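PDB 2ZXR: single-stranded-DNA-specific exonuclease RecJ from Thermus thermophilus, which degrades single-stranded DNA in the 5' to 3' direction, using divalent metal ions, preferably magnesium, and shows no detectable activity on single-stranded RNA. Local coordinates for residues Glu314-Leu318 with Ile346-Ile351; Ile332-Asp336 with Phe407-Lys411; Leu335-Pro341 with Val362-Lys366; Glu353-Arg357 with Asp423-Glu427; Asp386-Arg390 with Phe400-Glu404. All coordinates share one frame. Residue numbers count along the deposited sequence, not the author numbering.

Contact 1: Glu314-Leu318 with Ile346-Ile351; sequences EEAML and IVASRI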
# COMPACT_ATOMS: atom_id res chain seq x y z
N GLU A 314 -17.09 -8.24 16.73
CA GLU A 314 -15.75 -7.69 16.64
C GLU A 314 -15.62 -6.43 17.50
O GLU A 314 -14.64 -6.27 18.24
CB GLU A 314 -15.44 -7.34 15.20
CG GLU A 314 -14.13 -6.63 15.00
CD GLU A 314 -13.95 -6.15 13.57
OE1 GLU A 314 -14.31 -6.91 12.63
OE2 GLU A 314 -13.45 -5.01 13.39
N GLU A 315 -16.60 -5.55 17.40
CA GLU A 315 -16.57 -4.33 18.17
C GLU A 315 -16.66 -4.65 19.67
O GLU A 315 -15.94 -4.06 20.45
CB GLU A 315 -17.69 -3.39 17.73
CG GLU A 315 -17.30 -1.93 17.94
CD GLU A 315 -16.11 -1.49 17.05
OE1 GLU A 315 -15.39 -0.57 17.47
OE2 GLU A 315 -15.91 -2.04 15.93
N ALA A 316 -17.52 -5.58 20.08
CA ALA A 316 -17.59 -5.93 21.49
C ALA A 316 -16.26 -6.57 21.97
O ALA A 316 -15.81 -6.30 23.08
CB ALA A 316 -18.77 -6.89 21.78
N MET A 317 -15.62 -7.40 21.15
CA MET A 317 -14.37 -8.00 21.58
C MET A 317 -13.26 -6.97 21.74
O MET A 317 -12.53 -6.96 22.74
CB MET A 317 -13.91 -9.09 20.61
CG MET A 317 -12.67 -9.81 21.09
SD MET A 317 -12.14 -11.11 19.98
CE MET A 317 -13.38 -12.37 20.36
N LEU A 318 -13.12 -6.12 20.73
CA LEU A 318 -12.11 -5.07 20.74
C LEU A 318 -12.38 -4.12 21.92
O LEU A 318 -11.47 -3.72 22.64
CB LEU A 318 -12.14 -4.32 19.41
CG LEU A 318 -11.11 -3.26 19.00
CD1 LEU A 318 -11.55 -1.94 19.56
CD2 LEU A 318 -9.70 -3.61 19.48
N ILE A 346 -9.40 -10.30 13.05
CA ILE A 346 -9.48 -8.86 12.78
C ILE A 346 -9.27 -8.03 14.07
O ILE A 346 -8.65 -6.98 14.02
CB ILE A 346 -10.83 -8.47 12.11
CG1 ILE A 346 -10.86 -9.02 10.66
CG2 ILE A 346 -10.97 -6.90 12.07
CD1 ILE A 346 -12.17 -8.78 9.93
N VAL A 347 -9.78 -8.50 15.21
CA VAL A 347 -9.57 -7.77 16.46
C VAL A 347 -8.07 -7.71 16.75
O VAL A 347 -7.55 -6.70 17.20
CB VAL A 347 -10.32 -8.46 17.63
CG1 VAL A 347 -9.99 -7.76 18.94
CG2 VAL A 347 -11.80 -8.42 17.37
N ALA A 348 -7.35 -8.80 16.48
CA ALA A 348 -5.91 -8.81 16.70
C ALA A 348 -5.21 -7.79 15.79
O ALA A 348 -4.32 -7.07 16.24
CB ALA A 348 -5.35 -10.20 16.44
N SER A 349 -5.58 -7.73 14.51
CA SER A 349 -4.95 -6.78 13.59
C SER A 349 -5.26 -5.35 14.05
O SER A 349 -4.41 -4.46 14.02
CB SER A 349 -5.46 -6.97 12.16
OG SER A 349 -5.01 -8.21 11.63
N ARG A 350 -6.50 -5.14 14.48
CA ARG A 350 -6.86 -3.81 14.94
C ARG A 350 -6.06 -3.43 16.18
O ARG A 350 -5.67 -2.28 16.35
CB ARG A 350 -8.37 -3.72 15.17
CG ARG A 350 -9.16 -3.74 13.85
CD ARG A 350 -10.65 -3.59 14.10
NE ARG A 350 -10.99 -2.25 14.55
CZ ARG A 350 -12.22 -1.86 14.88
NH1 ARG A 350 -13.24 -2.72 14.81
NH2 ARG A 350 -12.44 -0.60 15.24
N ILE A 351 -5.77 -4.40 17.05
CA ILE A 351 -4.97 -4.08 18.24
C ILE A 351 -3.54 -3.80 17.84
O ILE A 351 -2.91 -2.87 18.34
CB ILE A 351 -5.00 -5.22 19.27
CG1 ILE A 351 -6.41 -5.33 19.85
CG2 ILE A 351 -3.95 -4.95 20.38
CD1 ILE A 351 -6.63 -6.47 20.86

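Contact 2: Ile332-Asp336 with Phe407-Lys411; sequences IVLLD and FPAFK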
# COMPACT_ATOMS: atom_id res chain seq x y z
N ILE A 332 1.50 -8.32 23.10
CA ILE A 332 0.21 -8.24 23.74
C ILE A 332 -0.39 -9.65 23.65
O ILE A 332 -0.52 -10.23 22.56
CB ILE A 332 -0.64 -7.18 23.04
CG1 ILE A 332 0.06 -5.83 23.21
CG2 ILE A 332 -2.03 -7.10 23.65
CD1 ILE A 332 -0.67 -4.67 22.59
N VAL A 333 -0.71 -10.22 24.81
CA VAL A 333 -1.22 -11.58 24.86
C VAL A 333 -2.46 -11.57 25.72
O VAL A 333 -2.39 -11.36 26.93
CB VAL A 333 -0.13 -12.55 25.44
CG1 VAL A 333 -0.54 -14.01 25.23
CG2 VAL A 333 1.19 -12.28 24.76
N LEU A 334 -3.60 -11.80 25.09
CA LEU A 334 -4.85 -11.75 25.82
C LEU A 334 -5.68 -12.99 25.63
O LEU A 334 -5.62 -13.67 24.60
CB LEU A 334 -5.62 -10.50 25.39
CG LEU A 334 -4.73 -9.25 25.43
CD1 LEU A 334 -5.40 -8.09 24.68
CD2 LEU A 334 -4.45 -8.88 26.88
N LEU A 335 -6.47 -13.27 26.66
CA LEU A 335 -7.34 -14.42 26.72
C LEU A 335 -8.76 -13.93 26.85
O LEU A 335 -9.03 -13.06 27.68
CB LEU A 335 -6.99 -15.27 27.96
CG LEU A 335 -7.93 -16.43 28.30
CD1 LEU A 335 -7.84 -17.51 27.21
CD2 LEU A 335 -7.54 -17.04 29.67
N ASP A 336 -9.66 -14.48 26.05
CA ASP A 336 -11.07 -14.12 26.12
C ASP A 336 -11.80 -15.45 25.96
O ASP A 336 -12.22 -15.83 24.86
CB ASP A 336 -11.44 -13.13 25.02
CG ASP A 336 -12.88 -12.71 25.08
OD1 ASP A 336 -13.54 -13.01 26.10
OD2 ASP A 336 -13.36 -12.08 24.12
N PHE A 407 -2.35 -20.84 29.36
CA PHE A 407 -2.20 -19.45 28.93
C PHE A 407 -1.12 -18.64 29.66
O PHE A 407 -0.28 -17.99 29.01
CB PHE A 407 -3.55 -18.72 29.04
CG PHE A 407 -3.51 -17.30 28.54
CD1 PHE A 407 -3.50 -17.02 27.16
CD2 PHE A 407 -3.47 -16.23 29.44
CE1 PHE A 407 -3.45 -15.68 26.69
CE2 PHE A 407 -3.41 -14.89 28.99
CZ PHE A 407 -3.40 -14.62 27.60
N PRO A 408 -1.12 -18.63 31.01
CA PRO A 408 -0.05 -17.84 31.64
C PRO A 408 1.36 -18.26 31.19
O PRO A 408 2.23 -17.41 30.98
CB PRO A 408 -0.28 -18.06 33.13
CG PRO A 408 -1.82 -18.22 33.22
CD PRO A 408 -2.09 -19.13 32.00
N ALA A 409 1.58 -19.56 31.03
CA ALA A 409 2.88 -20.06 30.63
C ALA A 409 3.19 -19.64 29.19
O ALA A 409 4.33 -19.28 28.85
CB ALA A 409 2.92 -21.58 30.75
N PHE A 410 2.16 -19.70 28.36
CA PHE A 410 2.27 -19.32 26.95
C PHE A 410 2.64 -17.85 26.87
O PHE A 410 3.51 -17.46 26.10
CB PHE A 410 0.94 -19.55 26.25
CG PHE A 410 0.91 -19.04 24.82
CD1 PHE A 410 1.58 -19.73 23.81
CD2 PHE A 410 0.21 -17.88 24.51
CE1 PHE A 410 1.56 -19.25 22.49
CE2 PHE A 410 0.19 -17.39 23.20
CZ PHE A 410 0.85 -18.07 22.19
N LYS A 411 1.97 -17.04 27.68
CA LYS A 411 2.21 -15.60 27.70
C LYS A 411 3.65 -15.22 28.05
O LYS A 411 4.27 -14.43 27.33
CB LYS A 411 1.25 -14.92 28.67
CG LYS A 411 1.44 -13.41 28.85
CD LYS A 411 0.32 -12.88 29.73
CE LYS A 411 0.17 -11.37 29.68
NZ LYS A 411 1.07 -10.61 30.59

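Contact 3: Leu335-Pro341 with Val362-Lys366; sequences LDPEGHP and VAQGK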
# COMPACT_ATOMS: atom_id res chain seq x y z
N LEU A 335 -6.47 -13.27 26.66
CA LEU A 335 -7.34 -14.42 26.72
C LEU A 335 -8.76 -13.93 26.85
O LEU A 335 -9.03 -13.06 27.68
CB LEU A 335 -6.99 -15.27 27.96
CG LEU A 335 -7.93 -16.43 28.30
CD1 LEU A 335 -7.84 -17.51 27.21
CD2 LEU A 335 -7.54 -17.04 29.67
N ASP A 336 -9.66 -14.48 26.05
CA ASP A 336 -11.07 -14.12 26.12
C ASP A 336 -11.80 -15.45 25.96
O ASP A 336 -12.22 -15.83 24.86
CB ASP A 336 -11.44 -13.13 25.02
CG ASP A 336 -12.88 -12.71 25.08
OD1 ASP A 336 -13.54 -13.01 26.10
OD2 ASP A 336 -13.36 -12.08 24.12
N PRO A 337 -11.95 -16.18 27.08
CA PRO A 337 -12.60 -17.49 27.18
C PRO A 337 -13.76 -17.77 26.26
O PRO A 337 -13.78 -18.79 25.58
CB PRO A 337 -13.00 -17.55 28.65
CG PRO A 337 -11.91 -16.77 29.32
CD PRO A 337 -11.84 -15.57 28.42
N GLU A 338 -14.74 -16.87 26.23
CA GLU A 338 -15.92 -17.07 25.41
C GLU A 338 -15.93 -16.28 24.10
O GLU A 338 -16.98 -16.18 23.46
CB GLU A 338 -17.17 -16.75 26.21
CG GLU A 338 -17.45 -17.70 27.36
CD GLU A 338 -17.52 -19.16 26.93
OE1 GLU A 338 -18.35 -19.50 26.04
OE2 GLU A 338 -16.73 -19.97 27.48
N GLY A 339 -14.79 -15.73 23.71
CA GLY A 339 -14.72 -14.96 22.48
C GLY A 339 -15.03 -15.83 21.28
O GLY A 339 -14.83 -17.05 21.33
N HIS A 340 -15.53 -15.23 20.20
CA HIS A 340 -15.85 -15.98 18.99
C HIS A 340 -14.56 -16.10 18.13
O HIS A 340 -13.97 -15.11 17.74
CB HIS A 340 -16.97 -15.25 18.22
CG HIS A 340 -17.58 -16.06 17.11
ND1 HIS A 340 -18.94 -16.10 16.87
CD2 HIS A 340 -17.01 -16.89 16.20
CE1 HIS A 340 -19.19 -16.92 15.87
NE2 HIS A 340 -18.03 -17.41 15.44
N PRO A 341 -14.10 -17.33 17.86
CA PRO A 341 -12.87 -17.49 17.06
C PRO A 341 -12.95 -16.88 15.67
O PRO A 341 -11.93 -16.57 15.07
CB PRO A 341 -12.68 -19.01 17.05
CG PRO A 341 -13.21 -19.40 18.43
CD PRO A 341 -14.52 -18.62 18.42
N VAL A 362 -6.37 -15.60 22.43
CA VAL A 362 -6.84 -16.96 22.64
C VAL A 362 -8.30 -16.86 23.02
O VAL A 362 -8.66 -16.02 23.84
CB VAL A 362 -6.10 -17.64 23.80
CG1 VAL A 362 -6.69 -19.03 24.06
CG2 VAL A 362 -4.62 -17.74 23.50
N ALA A 363 -9.14 -17.67 22.41
CA ALA A 363 -10.58 -17.66 22.73
C ALA A 363 -11.07 -19.05 22.49
O ALA A 363 -10.84 -19.61 21.42
CB ALA A 363 -11.35 -16.69 21.85
N GLN A 364 -11.72 -19.63 23.49
CA GLN A 364 -12.24 -20.99 23.36
C GLN A 364 -11.15 -21.98 22.90
O GLN A 364 -11.41 -22.89 22.12
CB GLN A 364 -13.44 -20.98 22.39
CG GLN A 364 -14.58 -20.10 22.94
CD GLN A 364 -15.88 -20.21 22.16
OE1 GLN A 364 -16.13 -19.45 21.22
NE2 GLN A 364 -16.71 -21.16 22.55
N GLY A 365 -9.94 -21.79 23.40
CA GLY A 365 -8.86 -22.70 23.06
C GLY A 365 -8.26 -22.55 21.67
O GLY A 365 -7.38 -23.33 21.28
N LYS A 366 -8.76 -21.60 20.90
CA LYS A 366 -8.20 -21.37 19.58
C LYS A 366 -7.35 -20.13 19.70
O LYS A 366 -7.68 -19.23 20.47
CB LYS A 366 -9.30 -21.19 18.54
CG LYS A 366 -10.21 -22.43 18.41
CD LYS A 366 -9.36 -23.70 18.26
CE LYS A 366 -10.22 -24.93 17.92
NZ LYS A 366 -10.76 -24.88 16.52

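Contact 4: Glu353-Arg357 with Asp423-Glu427; sequences EATLR and DPVRE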
# COMPACT_ATOMS: atom_id res chain seq x y z
N GLU A 353 -2.54 -2.55 15.23
CA GLU A 353 -2.44 -1.26 14.57
C GLU A 353 -2.47 -0.07 15.53
O GLU A 353 -1.87 0.96 15.27
CB GLU A 353 -3.54 -1.12 13.52
CG GLU A 353 -3.17 -0.18 12.40
CD GLU A 353 -1.93 -0.63 11.63
OE1 GLU A 353 -1.02 0.23 11.45
OE2 GLU A 353 -1.87 -1.81 11.19
N ALA A 354 -3.19 -0.22 16.63
CA ALA A 354 -3.31 0.85 17.61
C ALA A 354 -2.08 0.84 18.49
O ALA A 354 -1.73 1.83 19.12
CB ALA A 354 -4.55 0.58 18.49
N THR A 355 -1.40 -0.29 18.46
CA THR A 355 -0.29 -0.56 19.34
C THR A 355 1.12 -0.76 18.74
O THR A 355 2.14 -0.53 19.41
CB THR A 355 -0.73 -1.82 20.14
OG1 THR A 355 -0.90 -1.49 21.52
CG2 THR A 355 0.21 -2.95 19.92
N LEU A 356 1.18 -1.18 17.49
CA LEU A 356 2.46 -1.45 16.84
C LEU A 356 3.23 -2.53 17.62
O LEU A 356 4.43 -2.41 17.85
CB LEU A 356 3.28 -0.16 16.76
CG LEU A 356 3.51 0.41 15.35
CD1 LEU A 356 2.29 0.19 14.44
CD2 LEU A 356 3.86 1.88 15.48
N ARG A 357 2.51 -3.58 18.03
CA ARG A 357 3.10 -4.70 18.76
C ARG A 357 2.48 -6.01 18.28
O ARG A 357 1.35 -6.05 17.80
CB ARG A 357 2.80 -4.58 20.26
CG ARG A 357 3.39 -3.39 20.97
CD ARG A 357 4.89 -3.48 21.01
NE ARG A 357 5.44 -2.35 21.74
CZ ARG A 357 6.74 -2.17 21.96
NH1 ARG A 357 7.61 -3.06 21.50
NH2 ARG A 357 7.15 -1.10 22.62
N ASP A 423 12.25 -3.03 19.21
CA ASP A 423 10.85 -2.65 19.06
C ASP A 423 10.47 -2.47 17.60
O ASP A 423 11.30 -2.04 16.78
CB ASP A 423 10.57 -1.34 19.80
CG ASP A 423 10.65 -1.50 21.30
OD1 ASP A 423 10.72 -0.46 22.00
OD2 ASP A 423 10.64 -2.66 21.77
N PRO A 424 9.23 -2.83 17.24
CA PRO A 424 8.83 -2.65 15.83
C PRO A 424 8.68 -1.15 15.56
O PRO A 424 8.35 -0.39 16.48
CB PRO A 424 7.47 -3.37 15.76
CG PRO A 424 7.57 -4.42 16.86
CD PRO A 424 8.26 -3.65 17.98
N VAL A 425 8.93 -0.72 14.33
CA VAL A 425 8.78 0.68 13.93
C VAL A 425 7.96 0.77 12.64
O VAL A 425 8.04 -0.12 11.79
CB VAL A 425 10.16 1.37 13.66
CG1 VAL A 425 10.94 1.45 14.95
CG2 VAL A 425 10.94 0.59 12.58
N ARG A 426 7.16 1.83 12.51
CA ARG A 426 6.32 2.02 11.33
C ARG A 426 6.96 3.10 10.45
O ARG A 426 7.47 4.11 10.95
CB ARG A 426 4.90 2.45 11.74
CG ARG A 426 3.96 2.78 10.58
CD ARG A 426 2.46 2.62 10.93
NE ARG A 426 1.93 3.65 11.83
CZ ARG A 426 1.63 4.90 11.46
NH1 ARG A 426 1.16 5.77 12.36
NH2 ARG A 426 1.80 5.30 10.20
N GLU A 427 6.98 2.87 9.15
CA GLU A 427 7.53 3.86 8.23
C GLU A 427 6.40 4.48 7.40
O GLU A 427 5.43 3.81 7.08
CB GLU A 427 8.54 3.24 7.27
CG GLU A 427 8.78 4.16 6.06
CD GLU A 427 9.88 3.70 5.13
OE1 GLU A 427 11.07 3.74 5.54
OE2 GLU A 427 9.56 3.31 3.98

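Contact 5: Asp386-Arg390 with Phe400-Glu404; sequences DLLLR and FAMDE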
# COMPACT_ATOMS: atom_id res chain seq x y z
N ASP A 386 5.93 -26.54 22.67
CA ASP A 386 5.63 -27.68 23.54
C ASP A 386 4.25 -27.49 24.21
O ASP A 386 3.59 -28.47 24.58
CB ASP A 386 6.70 -27.81 24.62
CG ASP A 386 6.82 -26.57 25.49
OD1 ASP A 386 7.21 -25.49 24.97
OD2 ASP A 386 6.51 -26.64 26.70
N LEU A 387 3.84 -26.23 24.34
CA LEU A 387 2.59 -25.85 25.00
C LEU A 387 1.35 -25.92 24.12
O LEU A 387 0.23 -25.80 24.61
CB LEU A 387 2.72 -24.42 25.50
CG LEU A 387 3.16 -24.00 26.90
CD1 LEU A 387 4.03 -25.05 27.56
CD2 LEU A 387 3.86 -22.66 26.78
N LEU A 388 1.53 -26.11 22.83
CA LEU A 388 0.42 -26.09 21.89
C LEU A 388 -0.05 -27.43 21.36
O LEU A 388 0.73 -28.37 21.24
CB LEU A 388 0.79 -25.19 20.71
CG LEU A 388 1.41 -23.85 21.12
CD1 LEU A 388 1.88 -23.09 19.88
CD2 LEU A 388 0.40 -23.05 21.92
N LEU A 389 -1.33 -27.51 21.04
CA LEU A 389 -1.91 -28.72 20.49
C LEU A 389 -1.56 -28.79 19.00
O LEU A 389 -1.46 -29.87 18.41
CB LEU A 389 -3.43 -28.71 20.67
CG LEU A 389 -3.83 -28.74 22.14
CD1 LEU A 389 -5.34 -28.60 22.29
CD2 LEU A 389 -3.33 -30.08 22.77
N ARG A 390 -1.38 -27.62 18.40
CA ARG A 390 -1.02 -27.53 16.99
C ARG A 390 -0.92 -26.05 16.66
O ARG A 390 -1.51 -25.21 17.35
CB ARG A 390 -2.09 -28.17 16.12
CG ARG A 390 -3.49 -27.74 16.49
CD ARG A 390 -4.36 -27.65 15.28
NE ARG A 390 -4.92 -26.31 15.12
CZ ARG A 390 -6.22 -26.03 15.19
NH1 ARG A 390 -7.10 -27.00 15.42
NH2 ARG A 390 -6.65 -24.77 15.02
N PHE A 400 -3.24 -21.20 16.07
CA PHE A 400 -2.91 -22.34 16.91
C PHE A 400 -4.10 -22.78 17.73
O PHE A 400 -5.16 -22.17 17.66
CB PHE A 400 -1.70 -22.02 17.81
CG PHE A 400 -1.90 -20.85 18.77
CD1 PHE A 400 -2.23 -21.07 20.12
CD2 PHE A 400 -1.73 -19.53 18.34
CE1 PHE A 400 -2.37 -19.99 21.03
CE2 PHE A 400 -1.88 -18.46 19.23
CZ PHE A 400 -2.20 -18.69 20.58
N ALA A 401 -3.93 -23.87 18.46
CA ALA A 401 -4.95 -24.37 19.35
C ALA A 401 -4.14 -24.65 20.61
O ALA A 401 -2.93 -24.95 20.53
CB ALA A 401 -5.60 -25.64 18.80
N MET A 402 -4.78 -24.56 21.77
CA MET A 402 -4.08 -24.75 23.03
C MET A 402 -5.05 -24.80 24.21
O MET A 402 -6.10 -24.15 24.20
CB MET A 402 -3.10 -23.59 23.23
CG MET A 402 -2.51 -23.48 24.62
SD MET A 402 -1.47 -21.99 24.84
CE MET A 402 -2.69 -20.81 25.42
N ASP A 403 -4.69 -25.57 25.22
CA ASP A 403 -5.52 -25.67 26.40
C ASP A 403 -5.37 -24.32 27.10
O ASP A 403 -4.26 -23.91 27.42
CB ASP A 403 -5.02 -26.81 27.30
CG ASP A 403 -5.95 -27.09 28.44
OD1 ASP A 403 -6.19 -26.18 29.25
OD2 ASP A 403 -6.45 -28.23 28.53
N GLU A 404 -6.48 -23.62 27.32
CA GLU A 404 -6.40 -22.32 27.97
C GLU A 404 -5.74 -22.33 29.35
O GLU A 404 -5.32 -21.28 29.86
CB GLU A 404 -7.79 -21.68 28.06
CG GLU A 404 -8.41 -21.42 26.70
CD GLU A 404 -9.76 -20.70 26.78
OE1 GLU A 404 -10.34 -20.63 27.88
OE2 GLU A 404 -10.25 -20.21 25.74
O HOH W 1 -2.42 -27.32 24.75

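Contact 1: Glu314-Leu318 with Ile346-Ile351
V347 is overlapped by three side chains of the facing helix turn: its CG2 lies 3.8 Å from E314 CG and 3.8 Å from M317 SD, while its CG1 is 4.1 Å from L318 CB. L318 brings its backbone closest too, with its CA 5.7 Å from the CA of V347, and its CD2 goes on to touch CG1 of I351 at 3.7 Å. This apolar strip runs along the crossing of two helices whose local axes approach to 9.7 Å at -49°. At one flank the packing gives way to charge. R350 NH1 donates to E314 OE2 at 2.7 Å and to E315 OE2 at 3.0 Å, so one guanidinium nitrogen bridges two consecutive glutamates; both oxygens lie near the guanidinium plane, and L318 CG sits over one of its faces. E315 starts out pointing away and reaches the arginine only through the bend of its side chain. The other carboxylate oxygen of E314 is held by R310, one turn earlier, which extends the salt-bridge network along its own helix. The contact thus packs long helix 293-321 onto helix 341-355 of the DHHA1 domain, on the side away from strands 359-363 and 366-370, where A348 rests.

Contact 2: Ile332-Asp336 with Phe407-Lys411
This is a helix-on-sheet contact within the DHHA1 domain, an alpha/beta unit with a mixed five-stranded sheet: the start of helix 407-419 packs against edge strand 332-335, running nearly antiparallel to it at 172° with 9.2 Å between the short axes. Strand alternation selects the residues. V333 and L335 point toward the helix, whereas I332 and L334 turn to the other face, where I332 meets helix 341-355 and L334 meets helix 293-321, so the strand is covered on both sides. The contact is essentially apolar. V333 fits among three helix side chains, its CG1 lying 3.7 Å from F407 CE1 and 4.0 Å from F410 CD2, and its CB 3.9 Å from K411 CG. The lysine thus contributes its aliphatic part here, while its NZ forms a salt bridge with E415 one turn on. F410 also meets the ring of F400, carrying the helix packing across to strand 397-401. F407 makes the most intimate approach, its CZ coming within 3.4 Å of the backbone C of L334. Over its ring face lies a CH-pi contact: L335 CB stands 3.6 Å from the ring centroid, only 9° off the normal.

Contact 3: Leu335-Pro341 with Val362-Lys366
Backbone hydrogen bonding sets the register. D336 N donates to V362 O at 2.9 Å and 164°, just after the parallel bridge that pairs L335 with V362, their CA atoms 4.8 Å apart. Beyond it the strands give way to turns, and Q364 N makes a weak bond to P337 O at 3.1 Å and 130°. Two CA-H...O contacts tighten the same seam, L335 CA to V362 O at 3.5 Å and A363 CA to D336 O at 3.3 Å. Each segment then makes its own turn: D336 to G339 is a type I beta turn closed by G339 N to D336 O at 2.8 Å, and A363 to K366 is a type I' turn forming a tight hairpin into strand 366-370, with A363 and K366 bonded both ways. Topologically this is the start of a beta-alpha-beta crossover: strand 332-335 leads through this loop into helix 341-355, which returns the chain to parallel strand 359-363. Apolar contact is modest, with L335 CD1 3.7 Å from V362 CG1. F407 covers both these side chains. G339 is tightly packed: a CB there would fall 3.1 Å from A363 CB and 2.9 Å from OD2 of D336, in its own turn.

Contact 4: Glu353-Arg357 with Asp423-Glu427
E353 lies in the last turn of helix 341-355, where the DHHA1 alpha/beta unit faces the chain leading into strand 426-433, which joins N-terminal strand 5-9 to the strands of the RecJ OB domain in one mixed sheet. Its OE1 comes within 4.5 Å of R426 NE, but well out of the guanidinium plane, so this is charge proximity alone. L356 is the first residue to leave the helix, with a positive phi of 60°, and its side chain points at the incoming strand: CD2 is 3.9 Å from R426 CB, while CD1 lies at the edge of the R426 guanidinium. Its carbonyl O is 3.8 Å from P424 CB. That carbonyl and the one of P424 both accept hydrogen bonds from R4, so the N-terminal chain ties the two segments together. R357 sets out sideways and bends its long side chain across to the other segment. NH1 passes P424 CD at 3.6 Å and ends in a salt bridge to D423 OD2, 3.1 Å long and nearly linear at 174°.

Contact 5: Asp386-Arg390 with Phe400-Glu404
Two backbone hydrogen bonds join the segments: A401 N donates to R390 O at 3.0 Å, and L389 N donates to A401 O at 3.1 Å, both at 153°. R390 forms an antiparallel hydrogen-bonded pair with A401, CA atoms 5.6 Å apart, but the second bond comes from L389 N, not R390 N, so L389 and R390 both stand opposite A401, consistent with a classic beta bulge. Beyond these bonds a water bridges the segments, donating to L387 O at 3.1 Å and accepting from D403 N at 2.9 Å. Around this backbone frame the side chains divide between two sides. On one, R390 folds over A401, so that A401 CB lies over a face of the guanidinium, 3.7 Å from CZ, and L389 CB is 4.2 Å from the same methyl group. On the other, L388 CD2 reaches F400 CD1 at 3.8 Å and M402 SD at 3.6 Å. The pairing is the open end of the hairpin formed by strands 390-393 and 397-401, at the edge of the DHHA1 sheet. F400 and M402 bond through their backbones to strand 366-370 and its preceding turn, while L388, F400 and M402 pack against F410 of helix 407-419.

Contacts 2, 3 and 5 all involve one sheet of the DHHA1 region, their centres 11 to 12 Å apart. Contacts 2 and 3 share L335 and D336. F410 CZ meets F400 CZ at 3.5 Å between contacts 2 and 5, and G365 O lies 2.9 Å from M402 N between contacts 3 and 5. Helix 341-355 of contact 1 lies on the sheet face away from helix 407-419, and M317 CE is 3.6 Å from G339 CA in the loop of contact 3. Contact 1 is the one contact near the metal-binding residues, its I346 side chain about 10 Å from that of D82, a manganese ligand. Contact 4 ends helix 341-355, where T355 CG2 touches I332 CD1 at 3.3 Å.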